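Local coordinates for protein terminal oxygenase component of carbazole (Janthinobacterium sp., PDB 7BUG) that catalyses, as the terminal oxygenase of carbazole 1,9a-dioxygenase, the angular dioxygenation of carbazole to an unstable cis-hydrodiol, at residues V32-E37 against K130-I135; L161-I166 against Y296-G301; H28-M33 against L46-E51; I38-P43 against R57-L62. All coordinates share one frame; numbering follows the deposited sequence.

Contact 1: residues V32-E37 against K130-I135; sequences VMFSKE and KGCVFI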
# COMPACT_ATOMS: atom_id res chain seq x y z
N VAL A 32 -18.02 -13.49 -17.46
CA VAL A 32 -17.81 -12.78 -16.16
C VAL A 32 -18.68 -13.37 -15.05
O VAL A 32 -18.36 -13.10 -13.90
CB VAL A 32 -18.09 -11.29 -16.33
CG1 VAL A 32 -17.05 -10.66 -17.27
CG2 VAL A 32 -19.48 -11.01 -16.82
N MET A 33 -19.74 -14.08 -15.39
CA MET A 33 -20.64 -14.65 -14.36
C MET A 33 -21.57 -15.64 -15.06
O MET A 33 -21.51 -15.76 -16.28
CB MET A 33 -21.47 -13.58 -13.66
CG MET A 33 -22.49 -12.94 -14.53
SD MET A 33 -23.36 -11.61 -13.62
CE MET A 33 -22.10 -10.36 -13.61
N PHE A 34 -22.33 -16.39 -14.27
CA PHE A 34 -23.33 -17.34 -14.80
C PHE A 34 -24.68 -16.65 -14.89
O PHE A 34 -24.99 -15.74 -14.17
CB PHE A 34 -23.36 -18.62 -13.97
CG PHE A 34 -22.07 -19.39 -14.04
CD1 PHE A 34 -21.75 -20.13 -15.16
CD2 PHE A 34 -21.15 -19.29 -13.01
CE1 PHE A 34 -20.54 -20.83 -15.23
CE2 PHE A 34 -19.96 -20.00 -13.09
CZ PHE A 34 -19.63 -20.71 -14.21
N SER A 35 -25.43 -17.02 -15.92
CA SER A 35 -26.77 -16.47 -16.20
C SER A 35 -27.63 -16.50 -14.92
O SER A 35 -28.35 -15.50 -14.67
CB SER A 35 -27.39 -17.29 -17.28
OG SER A 35 -26.71 -17.10 -18.52
N LYS A 36 -27.53 -17.57 -14.15
CA LYS A 36 -28.43 -17.79 -12.97
C LYS A 36 -28.05 -16.82 -11.86
O LYS A 36 -28.78 -16.69 -10.90
CB LYS A 36 -28.31 -19.23 -12.49
CG LYS A 36 -26.94 -19.58 -11.91
CD LYS A 36 -26.77 -21.00 -11.39
CE LYS A 36 -27.56 -22.02 -12.17
NZ LYS A 36 -27.30 -23.37 -11.62
N GLU A 37 -26.91 -16.14 -11.99
CA GLU A 37 -26.44 -15.24 -10.91
C GLU A 37 -26.97 -13.84 -11.09
O GLU A 37 -26.64 -12.97 -10.25
CB GLU A 37 -24.92 -15.20 -10.87
CG GLU A 37 -24.33 -16.53 -10.51
CD GLU A 37 -22.82 -16.57 -10.44
OE1 GLU A 37 -22.15 -16.16 -11.44
OE2 GLU A 37 -22.30 -17.03 -9.38
N LYS A 130 -24.89 -20.93 -23.11
CA LYS A 130 -24.56 -22.10 -22.24
C LYS A 130 -24.61 -21.71 -20.75
O LYS A 130 -23.80 -22.23 -19.98
CB LYS A 130 -23.20 -22.68 -22.64
CG LYS A 130 -23.12 -23.15 -24.08
CD LYS A 130 -24.26 -24.10 -24.40
CE LYS A 130 -23.94 -25.10 -25.49
NZ LYS A 130 -25.11 -25.96 -25.77
N GLY A 131 -25.52 -20.82 -20.37
CA GLY A 131 -25.68 -20.35 -18.99
C GLY A 131 -24.51 -19.51 -18.52
O GLY A 131 -24.43 -19.29 -17.33
N CYS A 132 -23.70 -18.98 -19.46
CA CYS A 132 -22.56 -18.08 -19.12
C CYS A 132 -22.81 -16.70 -19.70
O CYS A 132 -23.30 -16.58 -20.87
CB CYS A 132 -21.25 -18.63 -19.66
SG CYS A 132 -20.90 -20.32 -19.10
N VAL A 133 -22.43 -15.67 -18.96
CA VAL A 133 -22.61 -14.27 -19.40
C VAL A 133 -21.29 -13.78 -19.98
O VAL A 133 -20.32 -13.69 -19.20
CB VAL A 133 -23.07 -13.37 -18.24
CG1 VAL A 133 -23.14 -11.90 -18.62
CG2 VAL A 133 -24.38 -13.86 -17.65
N PHE A 134 -21.31 -13.39 -21.26
CA PHE A 134 -20.11 -12.88 -21.95
C PHE A 134 -20.30 -11.40 -22.25
O PHE A 134 -21.38 -10.99 -22.76
CB PHE A 134 -19.93 -13.63 -23.27
CG PHE A 134 -19.49 -15.05 -23.15
CD1 PHE A 134 -20.38 -16.10 -22.98
CD2 PHE A 134 -18.14 -15.34 -23.16
CE1 PHE A 134 -19.92 -17.41 -22.83
CE2 PHE A 134 -17.71 -16.66 -23.10
CZ PHE A 134 -18.60 -17.68 -22.96
N ILE A 135 -19.28 -10.59 -21.97
CA ILE A 135 -19.25 -9.16 -22.33
C ILE A 135 -18.19 -8.97 -23.41
O ILE A 135 -17.10 -9.52 -23.25
CB ILE A 135 -18.95 -8.31 -21.08
CG1 ILE A 135 -20.07 -8.49 -20.06
CG2 ILE A 135 -18.73 -6.84 -21.44
CD1 ILE A 135 -19.82 -7.81 -18.76
O HOH W 1 -26.22 -20.06 -15.39
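Val32 and Met33 are bonded through their backbones to Val133 of strand 132-137, and Ser35 to Gly131 just before it. Val32 N donates to Val133 O (2.9 Å), and Val133 N returns a bond to Met33 O at 2.8 Å. Beyond the corner that the chain turns at Met33, Ser35 N reaches Gly131 O (2.9 Å). Gly131 O has a second partner, a water that also accepts from Lys36 N. The short 3-10 turn is closed on itself: Phe34 N gives a nearly straight bond (176°) to the carboxylate oxygen OE1 of Glu37, while Glu37 N binds Phe34 O. Ser35 OG finds its partner in Glu128.

Phe34 and Cys132 form an antiparallel non-hydrogen-bonded pair on one face of the sheet. Gly131 O sits in the ring plane at the Phe34 edge, 3.5 Å from CD1, and Cys132 SG approaches Phe34 CE1 obliquely at 3.9 Å. The same ring stacks on Phe297. On the other face Met33 CG lies alongside Val133 CG2 (3.8 Å), whereas Val32 CG2 meets Ile135 CD1 with the two side chains crossing at about a right angle. An alanine in place of Phe34 would probably leave Cys132 SG and the Phe297 ring without their aromatic neighbour and open a gap at that interface. Backbone bonds thus hold the corner to residues 131-133, with Val32 and Met33 packing on aliphatic side chains of the Rieske sheet, while Phe34 and Cys132 face Phe297 and Ile160 of the catalytic domain.

Contact 2: residues L161-I166 against Y296-G301; sequences LGKNQI and YFQTLG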
# COMPACT_ATOMS: atom_id res chain seq x y z
N LEU A 161 -21.53 -26.61 -17.15
CA LEU A 161 -21.73 -26.34 -15.73
C LEU A 161 -20.39 -25.79 -15.22
O LEU A 161 -19.36 -26.22 -15.71
CB LEU A 161 -22.13 -27.63 -15.03
CG LEU A 161 -23.53 -28.15 -15.39
CD1 LEU A 161 -23.69 -29.58 -14.87
CD2 LEU A 161 -24.56 -27.23 -14.81
N GLY A 162 -20.42 -24.93 -14.21
CA GLY A 162 -19.13 -24.36 -13.83
C GLY A 162 -19.06 -23.76 -12.46
O GLY A 162 -20.00 -23.84 -11.62
N LYS A 163 -17.95 -23.07 -12.26
CA LYS A 163 -17.62 -22.34 -11.04
C LYS A 163 -16.76 -21.12 -11.42
O LYS A 163 -15.97 -21.25 -12.35
CB LYS A 163 -16.82 -23.28 -10.14
CG LYS A 163 -16.52 -22.69 -8.80
CD LYS A 163 -15.64 -23.57 -7.98
CE LYS A 163 -15.20 -22.80 -6.78
NZ LYS A 163 -14.13 -23.55 -6.11
N ASN A 164 -16.91 -20.03 -10.70
CA ASN A 164 -16.16 -18.78 -10.97
C ASN A 164 -15.60 -18.31 -9.63
O ASN A 164 -16.30 -18.48 -8.56
CB ASN A 164 -17.04 -17.72 -11.62
CG ASN A 164 -16.26 -16.52 -12.15
OD1 ASN A 164 -15.05 -16.66 -12.40
ND2 ASN A 164 -16.96 -15.39 -12.31
N GLN A 165 -14.39 -17.80 -9.63
CA GLN A 165 -13.87 -17.11 -8.43
C GLN A 165 -12.81 -16.10 -8.84
O GLN A 165 -12.36 -16.10 -9.99
CB GLN A 165 -13.34 -18.10 -7.41
CG GLN A 165 -12.15 -18.83 -7.92
CD GLN A 165 -11.84 -20.03 -7.06
OE1 GLN A 165 -12.01 -21.18 -7.46
NE2 GLN A 165 -11.30 -19.73 -5.89
N ILE A 166 -12.50 -15.23 -7.93
CA ILE A 166 -11.52 -14.13 -8.16
C ILE A 166 -10.20 -14.60 -7.56
O ILE A 166 -10.19 -14.99 -6.36
CB ILE A 166 -12.00 -12.82 -7.54
CG1 ILE A 166 -13.27 -12.35 -8.24
CG2 ILE A 166 -10.93 -11.75 -7.56
CD1 ILE A 166 -13.88 -11.13 -7.62
N TYR A 296 -11.19 -16.78 -12.52
CA TYR A 296 -10.90 -18.16 -12.93
C TYR A 296 -12.25 -18.80 -13.19
O TYR A 296 -13.00 -19.20 -12.24
CB TYR A 296 -10.05 -18.85 -11.87
CG TYR A 296 -9.76 -20.29 -12.18
CD1 TYR A 296 -9.48 -20.75 -13.45
CD2 TYR A 296 -9.64 -21.23 -11.14
CE1 TYR A 296 -9.18 -22.07 -13.72
CE2 TYR A 296 -9.28 -22.53 -11.39
CZ TYR A 296 -9.08 -22.99 -12.68
OH TYR A 296 -8.79 -24.32 -12.99
N PHE A 297 -12.65 -18.76 -14.46
CA PHE A 297 -14.01 -19.08 -14.88
C PHE A 297 -13.97 -20.49 -15.45
O PHE A 297 -13.49 -20.72 -16.57
CB PHE A 297 -14.53 -18.02 -15.85
CG PHE A 297 -16.00 -18.15 -16.18
CD1 PHE A 297 -16.48 -18.99 -17.16
CD2 PHE A 297 -16.90 -17.33 -15.56
CE1 PHE A 297 -17.84 -19.05 -17.44
CE2 PHE A 297 -18.27 -17.37 -15.82
CZ PHE A 297 -18.72 -18.24 -16.78
N GLN A 298 -14.35 -21.47 -14.61
CA GLN A 298 -14.10 -22.89 -14.90
C GLN A 298 -15.43 -23.50 -15.39
O GLN A 298 -16.48 -23.21 -14.73
CB GLN A 298 -13.74 -23.64 -13.62
CG GLN A 298 -12.36 -23.41 -13.06
CD GLN A 298 -12.29 -24.08 -11.69
OE1 GLN A 298 -13.09 -23.79 -10.81
NE2 GLN A 298 -11.40 -25.05 -11.57
N THR A 299 -15.41 -24.27 -16.47
CA THR A 299 -16.60 -24.99 -16.96
C THR A 299 -16.23 -26.43 -17.33
O THR A 299 -15.10 -26.68 -17.71
CB THR A 299 -17.27 -24.33 -18.18
OG1 THR A 299 -16.45 -24.51 -19.33
CG2 THR A 299 -17.55 -22.85 -17.97
N LEU A 300 -17.18 -27.34 -17.11
CA LEU A 300 -17.09 -28.71 -17.63
C LEU A 300 -18.28 -28.89 -18.57
O LEU A 300 -19.41 -28.47 -18.23
CB LEU A 300 -17.18 -29.74 -16.50
CG LEU A 300 -16.06 -29.66 -15.46
CD1 LEU A 300 -16.29 -30.73 -14.38
CD2 LEU A 300 -14.71 -29.86 -16.11
N GLY A 301 -17.98 -29.46 -19.71
CA GLY A 301 -19.00 -29.74 -20.72
C GLY A 301 -19.20 -31.22 -20.92
O GLY A 301 -18.20 -31.94 -20.97
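Leu161 to Gln165 and Tyr296 to Leu300 pair antiparallel at one margin of the large sheet of the catalytic domain. Leu161 and Leu300 exchange two backbone bonds, the one from Leu300 N to Leu161 O being 2.8 Å. Lys163 and Gln298 repeat the pattern. At Tyr296 one bond lengthens, Gln165 N to Tyr296 O 3.3 Å, while the return bond from Tyr296 N to Gln165 O stays at 2.9 Å. Gly162 brings its CA within 3.0 Å of Gln298 O, where a side chain would clash.

In this Bet v 1-like fold the sheet is backed by helix 307-327, whose residues touch Leu161 and Leu300. On that face the extended Lys163 chain runs beside Gln298, with Lys163 CD 3.8 Å from Gln298 OE1. Lys163 NZ forms a salt bridge with Glu327. Gln298 NE2 donates to Leu326 O, and Gln298 CG lies 3.3 Å above the Tyr296 ring plane, toward the rim. The Tyr296 hydroxyl is bonded to Glu284. The side chain of Tyr296 is about 7 Å from the bound iron(II) ion. On the opposite face Asn164, with CG anti to the backbone N (chi1 -169°), sets CG 3.6 Å from Phe297 CD2, amide and ring planes 64° apart.

Contact 3: residues H28-M33 against L46-E51; sequences HWYPVM and LKLLGE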
# COMPACT_ATOMS: atom_id res chain seq x y z
N HIS A 28 -12.38 -8.37 -27.41
CA HIS A 28 -12.77 -9.78 -27.33
C HIS A 28 -13.93 -9.92 -26.35
O HIS A 28 -14.14 -9.03 -25.52
CB HIS A 28 -11.61 -10.69 -26.88
CG HIS A 28 -10.42 -10.73 -27.76
ND1 HIS A 28 -10.24 -11.74 -28.67
CD2 HIS A 28 -9.36 -9.92 -27.86
CE1 HIS A 28 -9.08 -11.49 -29.30
NE2 HIS A 28 -8.51 -10.42 -28.83
N TRP A 29 -14.62 -11.02 -26.48
CA TRP A 29 -15.64 -11.51 -25.55
C TRP A 29 -14.95 -12.16 -24.35
O TRP A 29 -14.03 -12.94 -24.57
CB TRP A 29 -16.54 -12.53 -26.23
CG TRP A 29 -17.42 -12.00 -27.31
CD1 TRP A 29 -17.22 -12.08 -28.65
CD2 TRP A 29 -18.70 -11.37 -27.12
NE1 TRP A 29 -18.27 -11.52 -29.32
CE2 TRP A 29 -19.21 -11.13 -28.42
CE3 TRP A 29 -19.48 -11.01 -26.02
CZ2 TRP A 29 -20.43 -10.50 -28.63
CZ3 TRP A 29 -20.70 -10.45 -26.22
CH2 TRP A 29 -21.17 -10.19 -27.51
N TYR A 30 -15.50 -11.88 -23.17
CA TYR A 30 -15.07 -12.53 -21.92
C TYR A 30 -16.26 -12.96 -21.08
O TYR A 30 -17.17 -12.17 -20.88
CB TYR A 30 -14.26 -11.55 -21.06
CG TYR A 30 -12.94 -11.18 -21.68
CD1 TYR A 30 -11.83 -11.98 -21.53
CD2 TYR A 30 -12.81 -10.05 -22.45
CE1 TYR A 30 -10.60 -11.63 -22.07
CE2 TYR A 30 -11.62 -9.71 -23.05
CZ TYR A 30 -10.50 -10.49 -22.85
OH TYR A 30 -9.34 -10.10 -23.45
N PRO A 31 -16.20 -14.14 -20.48
CA PRO A 31 -17.21 -14.55 -19.50
C PRO A 31 -16.96 -13.91 -18.14
O PRO A 31 -15.80 -13.77 -17.77
CB PRO A 31 -17.10 -16.06 -19.46
CG PRO A 31 -15.66 -16.30 -19.67
CD PRO A 31 -15.21 -15.22 -20.66
N VAL A 32 -18.02 -13.49 -17.46
CA VAL A 32 -17.81 -12.78 -16.16
C VAL A 32 -18.68 -13.37 -15.05
O VAL A 32 -18.36 -13.10 -13.90
CB VAL A 32 -18.09 -11.29 -16.33
CG1 VAL A 32 -17.05 -10.66 -17.27
CG2 VAL A 32 -19.48 -11.01 -16.82
N MET A 33 -19.74 -14.08 -15.39
CA MET A 33 -20.64 -14.65 -14.36
C MET A 33 -21.57 -15.64 -15.06
O MET A 33 -21.51 -15.76 -16.28
CB MET A 33 -21.47 -13.58 -13.66
CG MET A 33 -22.49 -12.94 -14.53
SD MET A 33 -23.36 -11.61 -13.62
CE MET A 33 -22.10 -10.36 -13.61
N LEU A 46 -19.12 -5.37 -11.68
CA LEU A 46 -17.90 -6.18 -11.80
C LEU A 46 -16.85 -5.30 -12.47
O LEU A 46 -17.18 -4.25 -13.01
CB LEU A 46 -18.20 -7.44 -12.58
CG LEU A 46 -18.68 -7.20 -14.01
CD1 LEU A 46 -17.56 -7.32 -15.00
CD2 LEU A 46 -19.78 -8.19 -14.32
N LYS A 47 -15.62 -5.73 -12.37
CA LYS A 47 -14.49 -5.05 -13.04
C LYS A 47 -13.91 -6.01 -14.08
O LYS A 47 -13.57 -7.16 -13.75
CB LYS A 47 -13.48 -4.57 -12.00
CG LYS A 47 -12.36 -3.80 -12.66
CD LYS A 47 -11.30 -3.30 -11.67
CE LYS A 47 -11.74 -2.00 -11.05
NZ LYS A 47 -10.70 -1.53 -10.12
N LEU A 48 -13.76 -5.53 -15.32
CA LEU A 48 -13.28 -6.32 -16.46
C LEU A 48 -12.26 -5.48 -17.23
O LEU A 48 -12.58 -4.33 -17.61
CB LEU A 48 -14.46 -6.70 -17.33
CG LEU A 48 -14.13 -7.48 -18.59
CD1 LEU A 48 -13.38 -8.77 -18.31
CD2 LEU A 48 -15.37 -7.75 -19.42
N LEU A 49 -11.05 -6.01 -17.41
CA LEU A 49 -9.98 -5.27 -18.13
C LEU A 49 -9.76 -3.91 -17.46
O LEU A 49 -9.43 -2.93 -18.13
CB LEU A 49 -10.33 -5.14 -19.62
CG LEU A 49 -9.83 -6.24 -20.54
CD1 LEU A 49 -10.21 -7.62 -20.12
CD2 LEU A 49 -10.24 -5.95 -21.98
N GLY A 50 -9.97 -3.84 -16.15
CA GLY A 50 -9.74 -2.64 -15.33
C GLY A 50 -10.89 -1.68 -15.29
O GLY A 50 -10.86 -0.68 -14.51
N GLU A 51 -11.96 -1.96 -16.03
CA GLU A 51 -13.12 -1.06 -16.12
C GLU A 51 -14.27 -1.60 -15.24
O GLU A 51 -14.65 -2.80 -15.34
CB GLU A 51 -13.68 -1.01 -17.55
CG GLU A 51 -12.65 -0.62 -18.60
CD GLU A 51 -13.17 -0.30 -19.98
OE1 GLU A 51 -14.36 -0.01 -20.10
OE2 GLU A 51 -12.35 -0.27 -20.92
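Val32 and Leu46 meet at about a right angle, CG2 of the valine 3.8 Å from CD2 of the leucine, and from them aliphatic packing spreads both ways. The other valine methyl, CG1, touches Leu48 CD2 at 4.0 Å. Met33, bent at its last torsion (chi3 74°), swings CE to within 3.3 Å of Leu46 CD2, tighter than usual van der Waals contact. Leu48 divides its branches, CD1 resting against Tyr30 CB at 4.0 Å.

The aromatic contribution is a CH-pi contact: Leu49 CD1 lies over one face of the Tyr30 ring, 3.8 Å above its plane and offset toward the rim. A type I' turn from Leu48 to Glu51 carries Leu49 to this place. The polar end of Tyr30 looks elsewhere, its hydroxyl bonded to Phe25 O. An alanine at Tyr30 would probably leave Leu49 CD1 without the ring it packs over and Phe25 O without its hydroxyl partner, although Leu48 would keep its contact with CB.

Strands 28-32 and 44-48 are the two outermost of the Rieske-domain sheet; the axes of 28-32 and 46-48 come no closer than 9.3 Å. Leucine, valine, methionine and tyrosine side chains thus join the edges of the curled sheet through a buried, apolar seam in place of a backbone ladder.

Contact 4: residues I38-P43 against R57-L62; sequences INEGEP and RIDGKL. With CO3 (carbonate ion), chain M.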
# COMPACT_ATOMS: atom_id res chain seq x y z
N ILE A 38 -27.63 -13.55 -12.22
CA ILE A 38 -28.17 -12.20 -12.49
C ILE A 38 -29.67 -12.36 -12.76
O ILE A 38 -30.06 -12.98 -13.76
CB ILE A 38 -27.43 -11.38 -13.56
CG1 ILE A 38 -28.22 -10.11 -13.87
CG2 ILE A 38 -27.12 -12.19 -14.79
CD1 ILE A 38 -27.37 -9.00 -14.26
N ASN A 39 -30.46 -11.90 -11.79
CA ASN A 39 -31.93 -11.96 -11.82
C ASN A 39 -32.47 -10.70 -12.49
O ASN A 39 -31.82 -9.65 -12.49
CB ASN A 39 -32.54 -12.04 -10.42
CG ASN A 39 -32.34 -13.37 -9.72
OD1 ASN A 39 -32.63 -14.44 -10.28
ND2 ASN A 39 -31.88 -13.32 -8.48
N GLU A 40 -33.70 -10.79 -12.97
CA GLU A 40 -34.47 -9.65 -13.49
C GLU A 40 -34.34 -8.45 -12.54
O GLU A 40 -34.77 -8.53 -11.35
CB GLU A 40 -35.92 -10.08 -13.67
CG GLU A 40 -36.79 -9.02 -14.29
CD GLU A 40 -36.53 -8.75 -15.75
OE1 GLU A 40 -35.91 -9.64 -16.43
OE2 GLU A 40 -36.99 -7.70 -16.24
N GLY A 41 -33.95 -7.31 -13.09
CA GLY A 41 -33.91 -6.02 -12.41
C GLY A 41 -33.00 -6.00 -11.19
O GLY A 41 -33.26 -5.12 -10.30
N GLU A 42 -32.00 -6.89 -11.12
CA GLU A 42 -30.99 -6.88 -10.02
C GLU A 42 -29.62 -6.56 -10.62
O GLU A 42 -28.86 -7.48 -10.87
CB GLU A 42 -31.03 -8.21 -9.28
CG GLU A 42 -32.41 -8.44 -8.63
CD GLU A 42 -32.71 -9.80 -8.02
OE1 GLU A 42 -31.77 -10.46 -7.54
OE2 GLU A 42 -33.91 -10.20 -8.01
N PRO A 43 -29.28 -5.29 -10.91
CA PRO A 43 -27.98 -4.97 -11.52
C PRO A 43 -26.83 -5.50 -10.67
O PRO A 43 -26.91 -5.52 -9.44
CB PRO A 43 -27.94 -3.45 -11.64
CG PRO A 43 -29.38 -3.01 -11.51
CD PRO A 43 -30.07 -4.07 -10.69
N ARG A 57 -30.49 -7.29 -16.03
CA ARG A 57 -31.40 -8.13 -16.84
C ARG A 57 -32.74 -7.41 -16.87
O ARG A 57 -33.31 -7.16 -15.78
CB ARG A 57 -31.48 -9.56 -16.27
CG ARG A 57 -32.35 -10.44 -17.16
CD ARG A 57 -32.46 -11.79 -16.50
NE ARG A 57 -31.23 -12.55 -16.31
CZ ARG A 57 -30.58 -13.23 -17.26
NH1 ARG A 57 -30.96 -13.14 -18.52
NH2 ARG A 57 -29.50 -13.93 -16.97
N ILE A 58 -33.23 -7.12 -18.07
CA ILE A 58 -34.48 -6.30 -18.23
C ILE A 58 -35.31 -7.09 -19.25
O ILE A 58 -34.88 -7.19 -20.41
CB ILE A 58 -34.19 -4.89 -18.68
CG1 ILE A 58 -33.25 -4.16 -17.71
CG2 ILE A 58 -35.49 -4.12 -18.80
CD1 ILE A 58 -32.66 -2.93 -18.30
N ASP A 59 -36.47 -7.53 -18.80
CA ASP A 59 -37.36 -8.41 -19.61
C ASP A 59 -36.55 -9.58 -20.17
O ASP A 59 -36.75 -9.91 -21.35
CB ASP A 59 -38.03 -7.60 -20.71
CG ASP A 59 -39.15 -6.69 -20.22
OD1 ASP A 59 -39.77 -6.99 -19.18
OD2 ASP A 59 -39.33 -5.67 -20.88
N GLY A 60 -35.63 -10.11 -19.36
CA GLY A 60 -34.85 -11.32 -19.66
C GLY A 60 -33.57 -11.02 -20.44
O GLY A 60 -32.72 -11.91 -20.49
N LYS A 61 -33.39 -9.80 -20.95
CA LYS A 61 -32.27 -9.44 -21.85
C LYS A 61 -31.19 -8.77 -20.98
O LYS A 61 -31.53 -7.88 -20.15
CB LYS A 61 -32.70 -8.59 -23.04
CG LYS A 61 -31.58 -8.15 -23.96
CD LYS A 61 -32.03 -7.55 -25.24
CE LYS A 61 -30.92 -6.84 -25.99
NZ LYS A 61 -29.91 -7.80 -26.49
N LEU A 62 -29.94 -9.10 -21.27
CA LEU A 62 -28.83 -8.46 -20.52
C LEU A 62 -28.34 -7.19 -21.22
O LEU A 62 -28.30 -7.05 -22.46
CB LEU A 62 -27.70 -9.47 -20.36
CG LEU A 62 -28.00 -10.69 -19.51
CD1 LEU A 62 -26.74 -11.54 -19.38
CD2 LEU A 62 -28.53 -10.34 -18.16
C CO3 M . -26.23 -6.17 -27.54
O1 CO3 M . -25.78 -6.57 -26.41
O2 CO3 M . -25.54 -5.30 -28.29
O3 CO3 M . -27.46 -6.51 -27.89
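Glu40 grips two successive backbone N-H groups with one carboxylate, each oxygen using its syn lone pair: OE2 takes Asp59 N at 2.6 Å and OE1 takes Gly60 N at 3.0 Å. Both donors belong to the type I' turn, Ile58 to Lys61, of the hairpin joining strands 51-58 and 61-66 in the Rieske domain. The opposing loop makes a type II turn from Asn39 to Glu42, and Gly41 N bonds Arg57 O at 2.8 Å. Asp59 adds a like charge near Glu40, probably eased by its own salt bridge to Lys85.

Arg57 links the same two segments. A bend at chi3 (-62°) places NE to donate to Ile38 O, 2.8 Å away in the guanidinium plane; NH2 adds a weak bond to the same oxygen. NH1 reaches Gly60 O and forms a salt bridge with Glu128. Leu62 CD2 lies over the centre of one guanidinium face, 3.6 Å above the plane, and also packs on Ile38 CG2 at 4.1 Å. The exposed turn borders a bound glycol ether, near Glu40, Asp59 and Gly60. Lys61 NZ donates to O3 of a carbonate ion (3.1 Å), probably from the crystallisation liquor; the ion is also hydrogen-bonded to Val126 N.

In the fold
Contacts 1, 3 and 4 each reach one Rieske-domain sheet, whereas contact 2 lies in the catalytic domain. Contacts 1 and 3 share Val32 and Met33 and are both buried, yet one is held by a few backbone hydrogen bonds and the other by purely apolar side-chain packing. Contact 2 is a true ladder, longer and only partly buried, and Asn164 packs near Val32, placing it against the corner. Contact 4 lies at the surface, its centre about 23 Å from that of the chain, and relies on charged side chains holding turns. It still reaches inward: Arg57 bonds Ser35 O of contact 1, and Ile38 touches Met33.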